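Long-range contacts in bsobi restriction endonuclease (Geobacillus stearothermophilus, PDB 1DC1), which binds double-stranded DNA as a homodimer, recognises the degenerate sequence 5'-CYCGRG-3' and cleaves it after the first cytosine: residues A48-A53 with E113-Y118; V211-F216 with G239-G244; Y235-E240 with K276-G281. All blocks are in the same frame, centred on the assembly; numbering follows the deposited sequence. Where two conformers were deposited one is given.

Contact 1 (A48-A53 with E113-Y118)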
loop_
_atom_site.group_PDB
_atom_site.type_symbol
_atom_site.label_atom_id
_atom_site.label_comp_id
_atom_site.label_asym_id
_atom_site.label_seq_id
_atom_site.Cartn_x
_atom_site.Cartn_y
_atom_site.Cartn_z
ATOM N N ALA D 48 -3.059 29.300 -8.189
ATOM C CA ALA D 48 -2.874 30.323 -7.184
ATOM C C ALA D 48 -1.411 30.476 -6.837
ATOM O O ALA D 48 -0.931 31.605 -6.640
ATOM C CB ALA D 48 -3.671 29.983 -5.961
ATOM N N LEU D 49 -0.686 29.354 -6.759
ATOM C CA LEU D 49 0.756 29.396 -6.457
ATOM C C LEU D 49 1.482 30.159 -7.549
ATOM O O LEU D 49 2.356 30.947 -7.258
ATOM C CB LEU D 49 1.396 27.986 -6.339
ATOM C CG LEU D 49 2.947 27.847 -6.142
ATOM C CD1 LEU D 49 3.449 28.441 -4.790
ATOM C CD2 LEU D 49 3.321 26.358 -6.249
ATOM N N LYS D 50 1.129 29.938 -8.800
ATOM C CA LYS D 50 1.808 30.658 -9.852
ATOM C C LYS D 50 1.589 32.188 -9.730
ATOM O O LYS D 50 2.518 32.979 -9.956
ATOM C CB LYS D 50 1.336 30.177 -11.231
ATOM C CG LYS D 50 2.125 30.772 -12.389
ATOM C CD LYS D 50 1.643 30.228 -13.683
ATOM C CE LYS D 50 2.407 30.805 -14.878
ATOM N NZ LYS D 50 2.285 29.885 -16.048
ATOM N N VAL D 51 0.370 32.598 -9.390
ATOM C CA VAL D 51 0.070 34.012 -9.247
ATOM C C VAL D 51 0.953 34.570 -8.127
ATOM O O VAL D 51 1.580 35.613 -8.291
ATOM C CB VAL D 51 -1.421 34.234 -8.885
ATOM C CG1 VAL D 51 -1.602 35.657 -8.343
ATOM C CG2 VAL D 51 -2.316 33.958 -10.110
ATOM N N ALA D 52 1.033 33.867 -7.006
ATOM C CA ALA D 52 1.837 34.323 -5.868
ATOM C C ALA D 52 3.326 34.314 -6.144
ATOM O O ALA D 52 4.035 35.251 -5.825
ATOM C CB ALA D 52 1.555 33.445 -4.669
ATOM N N ALA D 53 3.794 33.245 -6.754
ATOM C CA ALA D 53 5.196 33.103 -7.025
ATOM C C ALA D 53 5.686 34.020 -8.103
ATOM O O ALA D 53 6.880 34.360 -8.131
ATOM C CB ALA D 53 5.503 31.682 -7.411
ATOM N N GLU D 113 8.778 25.816 -13.900
ATOM C CA GLU D 113 9.575 24.720 -13.336
ATOM C C GLU D 113 9.007 24.442 -11.913
ATOM O O GLU D 113 8.765 23.290 -11.533
ATOM C CB GLU D 113 11.071 25.096 -13.234
ATOM C CG GLU D 113 11.961 23.938 -12.726
ATOM C CD GLU D 113 12.044 22.744 -13.704
ATOM O OE1 GLU D 113 11.771 22.940 -14.907
ATOM O OE2 GLU D 113 12.392 21.599 -13.292
ATOM N N LEU D 114 8.793 25.495 -11.136
ATOM C CA LEU D 114 8.263 25.367 -9.778
ATOM C C LEU D 114 6.861 24.765 -9.751
ATOM O O LEU D 114 6.575 23.824 -8.982
ATOM C CB LEU D 114 8.198 26.745 -9.122
ATOM C CG LEU D 114 7.534 26.826 -7.741
ATOM C CD1 LEU D 114 8.130 25.787 -6.757
ATOM C CD2 LEU D 114 7.743 28.267 -7.221
ATOM N N ILE D 115 5.970 25.338 -10.574
ATOM C CA ILE D 115 4.567 24.874 -10.647
ATOM C C ILE D 115 4.464 23.403 -11.099
ATOM O O ILE D 115 3.686 22.649 -10.541
ATOM C CB ILE D 115 3.652 25.770 -11.605
ATOM C CG1 ILE D 115 3.746 27.286 -11.247
ATOM C CG2 ILE D 115 2.224 25.318 -11.488
ATOM C CD1 ILE D 115 3.644 27.634 -9.776
ATOM N N PHE D 116 5.243 23.020 -12.108
ATOM C CA PHE D 116 5.284 21.660 -12.636
ATOM C C PHE D 116 5.772 20.705 -11.518
ATOM O O PHE D 116 5.207 19.622 -11.351
ATOM C CB PHE D 116 6.254 21.560 -13.833
ATOM C CG PHE D 116 5.754 22.215 -15.103
ATOM C CD1 PHE D 116 4.466 22.776 -15.191
ATOM C CD2 PHE D 116 6.575 22.273 -16.217
ATOM C CE1 PHE D 116 4.005 23.396 -16.385
ATOM C CE2 PHE D 116 6.127 22.885 -17.415
ATOM C CZ PHE D 116 4.851 23.443 -17.495
ATOM N N ARG D 117 6.813 21.098 -10.764
ATOM C CA ARG D 117 7.306 20.236 -9.690
ATOM C C ARG D 117 6.333 20.163 -8.546
ATOM O O ARG D 117 6.130 19.098 -7.968
ATOM C CB ARG D 117 8.678 20.679 -9.223
ATOM C CG ARG D 117 9.700 20.161 -10.227
ATOM C CD ARG D 117 11.178 20.688 -10.129
ATOM N NE ARG D 117 11.948 19.941 -11.143
ATOM C CZ ARG D 117 12.425 18.710 -10.964
ATOM N NH1 ARG D 117 12.242 18.070 -9.807
ATOM N NH2 ARG D 117 13.010 18.094 -11.972
ATOM N N TYR D 118 5.714 21.293 -8.234
ATOM C CA TYR D 118 4.735 21.331 -7.162
ATOM C C TYR D 118 3.557 20.330 -7.494
ATOM O O TYR D 118 3.129 19.568 -6.629
ATOM C CB TYR D 118 4.262 22.781 -7.008
ATOM C CG TYR D 118 3.065 22.900 -6.150
ATOM C CD1 TYR D 118 3.184 22.894 -4.764
ATOM C CD2 TYR D 118 1.779 22.994 -6.726
ATOM C CE1 TYR D 118 2.037 22.988 -3.959
ATOM C CE2 TYR D 118 0.657 23.091 -5.938
ATOM C CZ TYR D 118 0.782 23.095 -4.571
ATOM O OH TYR D 118 -0.347 23.263 -3.818
#
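K50 NZ is gripped by two aspartates: it makes a salt bridge with D112, which directly precedes 113-118, and a long, weak ion pair with D112 of the second subunit. Its extended chain leaves the flank of an antiparallel helix pair, in which the end of helix 21-53 lies beside helix 110-152; the segment axes approach to 10.0 Å with their directions 149° apart. Close to the backbone the same lysine is apolar, and its CB meets I115 CD1 at 3.7 Å where the two side chains cross at about a right angle. I115 holds CG1 anti to its carbonyl carbon, and the chi2 turn of -46° then carries CD1 to 3.5 Å from K50 CA. That one methyl rests on two successive residues, because L49 CG lies 3.7 Å from the same I115 CD1 as the two side chains slide past each other.

Beyond CG, the CD2 methyl of L49 makes a CH-pi contact: it lies over one face of the Y118 ring, 22° off its normal, and comes nearest to Y118 CG at 3.5 Å, displaced toward the rim. A turn further on, A53 CB touches L114 CD2 at 4.1 Å. Helix 69-75 closes over this apolar seam, with A71 against L49 and A75 against L114 and Y118. Elsewhere on helix 110-152 the second subunit is engaged, R47 of that subunit forming a salt bridge with E113 OE1. The other oxygen, E113 OE2, receives R117 NE at 2.8 Å on its anti side, nearly in the guanidinium plane.

Contact 2 (V211-F216 with G239-G244). With nucleotides of chain A.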
loop_
_atom_site.group_PDB
_atom_site.type_symbol
_atom_site.label_atom_id
_atom_site.label_comp_id
_atom_site.label_asym_id
_atom_site.label_seq_id
_atom_site.Cartn_x
_atom_site.Cartn_y
_atom_site.Cartn_z
ATOM N N VAL D 211 -10.054 -1.931 14.518
ATOM C CA VAL D 211 -10.833 -2.913 13.764
ATOM C C VAL D 211 -11.844 -2.156 12.921
ATOM O O VAL D 211 -12.464 -1.208 13.380
ATOM C CB VAL D 211 -11.556 -3.920 14.702
ATOM C CG1 VAL D 211 -12.214 -4.977 13.860
ATOM C CG2 VAL D 211 -10.506 -4.646 15.650
ATOM N N ASP D 212 -12.013 -2.567 11.679
ATOM C CA ASP D 212 -12.933 -1.853 10.773
ATOM C C ASP D 212 -14.364 -1.847 11.271
ATOM O O ASP D 212 -15.003 -0.792 11.314
ATOM C CB ASP D 212 -12.940 -2.491 9.375
ATOM C CG ASP D 212 -11.625 -2.307 8.630
ATOM O OD1 ASP D 212 -10.825 -1.365 8.938
ATOM O OD2 ASP D 212 -11.400 -3.134 7.733
ATOM N N ILE D 213 -14.858 -3.042 11.630
ATOM C CA ILE D 213 -16.259 -3.248 12.045
ATOM C C ILE D 213 -16.319 -3.958 13.384
ATOM O O ILE D 213 -15.672 -5.005 13.553
ATOM C CB ILE D 213 -17.006 -4.154 11.036
ATOM C CG1 ILE D 213 -16.940 -3.526 9.637
ATOM C CG2 ILE D 213 -18.454 -4.477 11.547
ATOM C CD1 ILE D 213 -17.343 -4.452 8.568
ATOM N N CYS D 214 -17.122 -3.410 14.302
ATOM C CA CYS D 214 -17.320 -3.977 15.626
ATOM C C CYS D 214 -18.789 -3.979 15.962
ATOM O O CYS D 214 -19.422 -2.944 15.829
ATOM C CB CYS D 214 -16.567 -3.150 16.663
ATOM S SG CYS D 214 -14.745 -3.405 16.695
ATOM N N LEU D 215 -19.312 -5.130 16.387
ATOM C CA LEU D 215 -20.715 -5.260 16.785
ATOM C C LEU D 215 -20.721 -5.551 18.244
ATOM O O LEU D 215 -20.131 -6.528 18.673
ATOM C CB LEU D 215 -21.443 -6.397 16.066
ATOM C CG LEU D 215 -22.984 -6.461 16.299
ATOM C CD1 LEU D 215 -23.598 -5.188 15.783
ATOM C CD2 LEU D 215 -23.641 -7.609 15.566
ATOM N N PHE D 216 -21.408 -4.709 19.013
ATOM C CA PHE D 216 -21.470 -4.858 20.466
ATOM C C PHE D 216 -22.793 -5.335 20.940
ATOM O O PHE D 216 -23.819 -4.969 20.383
ATOM C CB PHE D 216 -21.253 -3.543 21.181
ATOM C CG PHE D 216 -19.901 -3.014 21.015
ATOM C CD1 PHE D 216 -18.869 -3.436 21.853
ATOM C CD2 PHE D 216 -19.637 -2.103 19.998
ATOM C CE1 PHE D 216 -17.586 -2.954 21.679
ATOM C CE2 PHE D 216 -18.358 -1.606 19.804
ATOM C CZ PHE D 216 -17.331 -2.027 20.642
ATOM N N GLY D 239 -14.828 -7.450 12.340
ATOM C CA GLY D 239 -14.638 -7.756 10.944
ATOM C C GLY D 239 -13.781 -6.747 10.222
ATOM O O GLY D 239 -13.627 -5.611 10.676
ATOM N N GLU D 240 -13.218 -7.179 9.104
ATOM C CA GLU D 240 -12.369 -6.337 8.269
ATOM C C GLU D 240 -13.182 -6.066 7.015
ATOM O O GLU D 240 -13.909 -6.926 6.541
ATOM C CB GLU D 240 -11.062 -7.054 7.903
ATOM C CG GLU D 240 -9.757 -6.603 8.633
ATOM C CD GLU D 240 -9.941 -5.997 10.056
ATOM O OE1 GLU D 240 -10.478 -4.868 10.159
ATOM O OE2 GLU D 240 -9.524 -6.626 11.074
ATOM N N LEU D 241 -13.072 -4.854 6.482
ATOM C CA LEU D 241 -13.831 -4.444 5.286
ATOM C C LEU D 241 -12.855 -3.774 4.340
ATOM O O LEU D 241 -12.301 -2.753 4.695
ATOM C CB LEU D 241 -14.948 -3.448 5.686
ATOM C CG LEU D 241 -15.727 -2.628 4.635
ATOM C CD1 LEU D 241 -16.453 -3.568 3.678
ATOM C CD2 LEU D 241 -16.759 -1.702 5.326
ATOM N N LYS D 242 -12.633 -4.366 3.159
ATOM C CA LYS D 242 -11.699 -3.836 2.144
ATOM C C LYS D 242 -12.486 -3.340 0.929
ATOM O O LYS D 242 -13.129 -4.134 0.237
ATOM C CB LYS D 242 -10.720 -4.922 1.743
ATOM C CG LYS D 242 -10.277 -5.762 2.931
ATOM C CD LYS D 242 -8.864 -5.514 3.306
ATOM C CE LYS D 242 -8.658 -4.119 3.728
ATOM N NZ LYS D 242 -8.666 -4.078 5.213
ATOM N N GLY D 243 -12.472 -2.024 0.713
ATOM C CA GLY D 243 -13.212 -1.445 -0.383
ATOM C C GLY D 243 -12.389 -1.234 -1.639
ATOM O O GLY D 243 -12.858 -0.647 -2.597
ATOM N N GLY D 244 -11.145 -1.679 -1.626
ATOM C CA GLY D 244 -10.326 -1.501 -2.804
ATOM C C GLY D 244 -10.873 -2.261 -4.004
ATOM O O GLY D 244 -11.433 -3.360 -3.885
ATOM P P DC A 7 -9.617 0.201 2.059
ATOM O OP1 DC A 7 -10.974 0.037 1.510
ATOM O OP2 DC A 7 -8.958 -0.940 2.761
ATOM O "O5'" DC A 7 -8.638 0.627 0.890
ATOM C "C5'" DC A 7 -8.945 1.736 0.016
ATOM C "C4'" DC A 7 -7.842 1.913 -1.005
ATOM O "O4'" DC A 7 -6.560 2.229 -0.378
ATOM C "C3'" DC A 7 -7.604 0.700 -1.917
ATOM O "O3'" DC A 7 -7.366 1.154 -3.231
ATOM C "C2'" DC A 7 -6.287 0.144 -1.423
ATOM C "C1'" DC A 7 -5.556 1.374 -0.912
ATOM N N1 DC A 7 -4.581 1.038 0.143
ATOM C C2 DC A 7 -3.235 1.477 0.001
ATOM O O2 DC A 7 -2.955 2.320 -0.886
ATOM N N3 DC A 7 -2.284 0.994 0.852
ATOM C C4 DC A 7 -2.644 0.177 1.856
ATOM N N4 DC A 7 -1.684 -0.296 2.657
ATOM C C5 DC A 7 -4.023 -0.195 2.081
ATOM C C6 DC A 7 -4.939 0.252 1.214
ATOM P P DT A 6 -7.622 -0.706 7.133
ATOM O OP1 DT A 6 -8.925 -1.361 7.188
ATOM O OP2 DT A 6 -6.421 -1.430 6.600
ATOM O "O5'" DT A 6 -7.730 0.581 6.197
ATOM C "C5'" DT A 6 -8.944 1.357 6.138
ATOM C "C4'" DT A 6 -8.819 2.423 5.071
ATOM O "O4'" DT A 6 -7.780 3.375 5.403
ATOM C "C3'" DT A 6 -8.433 1.880 3.699
ATOM O "O3'" DT A 6 -9.622 1.456 3.037
ATOM C "C2'" DT A 6 -7.816 3.098 3.041
ATOM C "C1'" DT A 6 -7.157 3.826 4.205
ATOM N N1 DT A 6 -5.739 3.485 4.271
ATOM C C2 DT A 6 -4.862 4.246 3.538
ATOM O O2 DT A 6 -5.205 5.162 2.798
ATOM N N3 DT A 6 -3.553 3.891 3.690
ATOM C C4 DT A 6 -3.053 2.864 4.451
ATOM O O4 DT A 6 -1.845 2.717 4.525
ATOM C C5 DT A 6 -4.049 2.052 5.127
ATOM C C7 DT A 6 -3.632 0.821 5.866
ATOM C C6 DT A 6 -5.310 2.423 5.031
ATOM P P DG A 8 -7.825 0.300 -4.517
ATOM O OP1 DG A 8 -9.169 0.721 -4.881
ATOM O OP2 DG A 8 -7.520 -1.129 -4.373
ATOM O "O5'" DG A 8 -6.891 0.933 -5.648
ATOM C "C5'" DG A 8 -6.785 2.384 -5.830
ATOM C "C4'" DG A 8 -5.377 2.744 -6.250
ATOM O "O4'" DG A 8 -4.483 2.392 -5.167
ATOM C "C3'" DG A 8 -4.889 1.971 -7.489
ATOM O "O3'" DG A 8 -3.922 2.757 -8.212
ATOM C "C2'" DG A 8 -4.122 0.812 -6.869
ATOM C "C1'" DG A 8 -3.502 1.479 -5.624
ATOM N N9 DG A 8 -3.151 0.564 -4.535
ATOM C C8 DG A 8 -3.918 -0.488 -4.075
ATOM N N7 DG A 8 -3.327 -1.184 -3.138
ATOM C C5 DG A 8 -2.102 -0.546 -2.943
ATOM C C6 DG A 8 -0.998 -0.871 -2.063
ATOM O O6 DG A 8 -0.902 -1.804 -1.275
ATOM N N1 DG A 8 0.063 0.022 -2.200
ATOM C C2 DG A 8 0.084 1.092 -3.074
ATOM N N2 DG A 8 1.175 1.867 -3.062
ATOM N N3 DG A 8 -0.919 1.393 -3.913
ATOM C C4 DG A 8 -1.976 0.543 -3.791
#
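Strands 213-217 and 235-242 run antiparallel, and I213 and G239 form a hydrogen-bonded pair, I213 N reaching G239 O at 3.0 Å and G239 N reaching I213 O at 2.9 Å. Just before this pair the chain turns a corner at D212. Together with E240 and K242, D212 makes up the acid–acid–lysine signature of the PD-(D/E)XK nucleases, and all three are predicted to belong to the catalytic magnesium site.

Each carboxylate takes a backbone N-H from the opposite segment. D212 OD2 accepts L241 N through its anti lone pair at 2.7 Å, in an almost straight bond (176°). In return, E240 OE1 accepts D212 N at 3.2 Å, met nearly along the C-O axis. These bonds help to hold the two acids, whose planes stand 85° apart, and D212 OD2 and E240 OE1 lie 3.1 Å from each other as two acceptors, a clustering consistent with a metal site. K242, bent at chi2, chi3 and chi4, brings NZ to 3.8 Å from D212 OD2, a long salt bridge; the same NZ makes a weak hydrogen bond to the DT6 phosphate of chain A. Away from the DNA, I213 CD1 packs on L241 CB at 3.9 Å. Beyond the strand, G243 N donates to OP1 of DC7 of chain A at 2.7 Å.

Contact 3 (Y235-E240 with K276-G281)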
loop_
_atom_site.group_PDB
_atom_site.type_symbol
_atom_site.label_atom_id
_atom_site.label_comp_id
_atom_site.label_asym_id
_atom_site.label_seq_id
_atom_site.Cartn_x
_atom_site.Cartn_y
_atom_site.Cartn_z
ATOM N N TYR D 235 -18.211 -7.867 22.904
ATOM C CA TYR D 235 -17.894 -7.958 21.457
ATOM C C TYR D 235 -18.510 -9.198 20.808
ATOM O O TYR D 235 -18.016 -10.336 20.999
ATOM C CB TYR D 235 -16.386 -7.995 21.233
ATOM C CG TYR D 235 -15.701 -6.692 21.550
ATOM C CD1 TYR D 235 -15.262 -6.405 22.847
ATOM C CD2 TYR D 235 -15.439 -5.763 20.545
ATOM C CE1 TYR D 235 -14.580 -5.240 23.111
ATOM C CE2 TYR D 235 -14.746 -4.573 20.810
ATOM C CZ TYR D 235 -14.322 -4.316 22.083
ATOM O OH TYR D 235 -13.649 -3.135 22.343
ATOM N N LEU D 236 -19.591 -8.982 20.060
ATOM C CA LEU D 236 -20.278 -10.089 19.364
ATOM C C LEU D 236 -19.586 -10.433 18.046
ATOM O O LEU D 236 -19.509 -11.592 17.682
ATOM C CB LEU D 236 -21.738 -9.736 19.015
ATOM C CG LEU D 236 -22.731 -9.589 20.174
ATOM C CD1 LEU D 236 -24.053 -9.089 19.677
ATOM C CD2 LEU D 236 -22.888 -10.941 20.883
ATOM N N LEU D 237 -19.090 -9.418 17.347
ATOM C CA LEU D 237 -18.464 -9.620 16.058
ATOM C C LEU D 237 -17.401 -8.578 15.777
ATOM O O LEU D 237 -17.550 -7.435 16.194
ATOM C CB LEU D 237 -19.544 -9.578 14.945
ATOM C CG LEU D 237 -19.166 -9.592 13.443
ATOM C CD1 LEU D 237 -20.294 -10.229 12.689
ATOM C CD2 LEU D 237 -18.884 -8.165 12.909
ATOM N N LEU D 238 -16.321 -8.997 15.091
ATOM C CA LEU D 238 -15.238 -8.105 14.643
ATOM C C LEU D 238 -14.994 -8.462 13.182
ATOM O O LEU D 238 -15.011 -9.630 12.805
ATOM C CB LEU D 238 -13.975 -8.266 15.485
ATOM C CG LEU D 238 -14.305 -8.036 16.975
ATOM C CD1 LEU D 238 -14.251 -9.345 17.721
ATOM C CD2 LEU D 238 -13.377 -7.061 17.559
ATOM N N GLY D 239 -14.828 -7.450 12.340
ATOM C CA GLY D 239 -14.638 -7.756 10.944
ATOM C C GLY D 239 -13.781 -6.747 10.222
ATOM O O GLY D 239 -13.627 -5.611 10.676
ATOM N N GLU D 240 -13.218 -7.179 9.104
ATOM C CA GLU D 240 -12.369 -6.337 8.269
ATOM C C GLU D 240 -13.182 -6.066 7.015
ATOM O O GLU D 240 -13.909 -6.926 6.541
ATOM C CB GLU D 240 -11.062 -7.054 7.903
ATOM C CG GLU D 240 -9.757 -6.603 8.633
ATOM C CD GLU D 240 -9.941 -5.997 10.056
ATOM O OE1 GLU D 240 -10.478 -4.868 10.159
ATOM O OE2 GLU D 240 -9.524 -6.626 11.074
ATOM N N LYS D 276 -17.631 -13.521 16.756
ATOM C CA LYS D 276 -17.723 -13.925 15.345
ATOM C C LYS D 276 -16.736 -13.051 14.575
ATOM O O LYS D 276 -16.410 -11.956 15.023
ATOM C CB LYS D 276 -19.131 -13.672 14.771
ATOM C CG LYS D 276 -20.228 -14.531 15.388
ATOM C CD LYS D 276 -21.567 -14.061 14.857
ATOM C CE LYS D 276 -22.713 -14.848 15.428
ATOM N NZ LYS D 276 -22.295 -15.735 16.545
ATOM N N THR D 277 -16.249 -13.536 13.442
ATOM C CA THR D 277 -15.326 -12.734 12.635
ATOM C C THR D 277 -15.782 -12.759 11.183
ATOM O O THR D 277 -16.317 -13.756 10.703
ATOM C CB THR D 277 -13.844 -13.225 12.697
ATOM O OG1 THR D 277 -13.795 -14.584 12.287
ATOM C CG2 THR D 277 -13.242 -13.038 14.131
ATOM N N ILE D 278 -15.614 -11.640 10.486
ATOM C CA ILE D 278 -16.023 -11.588 9.081
ATOM C C ILE D 278 -14.984 -10.828 8.241
ATOM O O ILE D 278 -14.196 -10.039 8.756
ATOM C CB ILE D 278 -17.479 -10.912 8.863
ATOM C CG1 ILE D 278 -17.445 -9.402 9.180
ATOM C CG2 ILE D 278 -18.549 -11.627 9.679
ATOM C CD1 ILE D 278 -18.787 -8.687 8.920
ATOM N N PHE D 279 -14.992 -11.125 6.946
ATOM C CA PHE D 279 -14.155 -10.456 5.967
ATOM C C PHE D 279 -15.047 -10.085 4.789
ATOM O O PHE D 279 -15.718 -10.948 4.216
ATOM C CB PHE D 279 -13.035 -11.335 5.440
ATOM C CG PHE D 279 -12.208 -10.640 4.406
ATOM C CD1 PHE D 279 -11.216 -9.732 4.793
ATOM C CD2 PHE D 279 -12.472 -10.804 3.043
ATOM C CE1 PHE D 279 -10.503 -8.986 3.841
ATOM C CE2 PHE D 279 -11.746 -10.052 2.068
ATOM C CZ PHE D 279 -10.773 -9.151 2.479
ATOM N N ILE D 280 -15.064 -8.808 4.430
ATOM C CA ILE D 280 -15.854 -8.338 3.292
ATOM C C ILE D 280 -14.858 -7.623 2.394
ATOM O O ILE D 280 -14.123 -6.772 2.851
ATOM C CB ILE D 280 -16.942 -7.315 3.732
ATOM C CG1 ILE D 280 -17.871 -7.960 4.764
ATOM C CG2 ILE D 280 -17.703 -6.765 2.525
ATOM C CD1 ILE D 280 -18.749 -6.933 5.516
ATOM N N GLY D 281 -14.823 -7.986 1.118
ATOM C CA GLY D 281 -13.884 -7.337 0.218
ATOM C C GLY D 281 -14.461 -7.083 -1.167
ATOM O O GLY D 281 -15.211 -7.898 -1.654
#
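L237 and I278 carry the tight part of this contact, crossing at about a right angle with L237 CD1 3.7 Å from I278 CG2. I278 holds CG1 between its backbone N and carbonyl carbon (chi1 69°), the crowded position, which sets CG1 against G239 CA at 3.7 Å; a CB on G239 would collide with it. W319 of helix 310-321 packs against L237 and I278 as well. Replacing L237 with an alanine would probably open a gap beside I278 CG2 and CD1, leaving those methyls without their leucine partner.

The two strands are parallel neighbours, the outer members of a beta-alpha-beta crossover through helix 247-270. Their ladder runs from K276 N to L236 O at 2.8 Å as far as I280 N to E240 O at 3.1 Å, and L236 and L237 form a classic beta bulge opposite L215. On the face bearing L238, T277 and F279, E240 CB approaches F279 CD1 only to 4.1 Å. The side chains are looser at the partly exposed end, although the backbone bond there is the shortest of the ladder: K276 CB comes to 4.1 Å from L237 CB, while the rest of the lysine leads away from the neighbouring strand.

Overall arrangement
The three contacts illustrate how a nuclease can keep its catalytic core apart from an extended helical arm. Contact 1 comes first along the chain and joins helices 21-53 and 110-152 where the second subunit also packs. Its centre lies about 41 Å from that of contact 2 and 47 Å from that of contact 3. Contact 2 follows, and contact 3 starts on the strand where contact 2 ends, 235-242; their centres are only about 6 Å apart and they share G239 and E240. This strand is the middle one of three neighbours in the mixed sheet, antiparallel to 213-217 and parallel to 276-281, which puts E240 and K242 on the central strand and D212 at the corner where its neighbour begins.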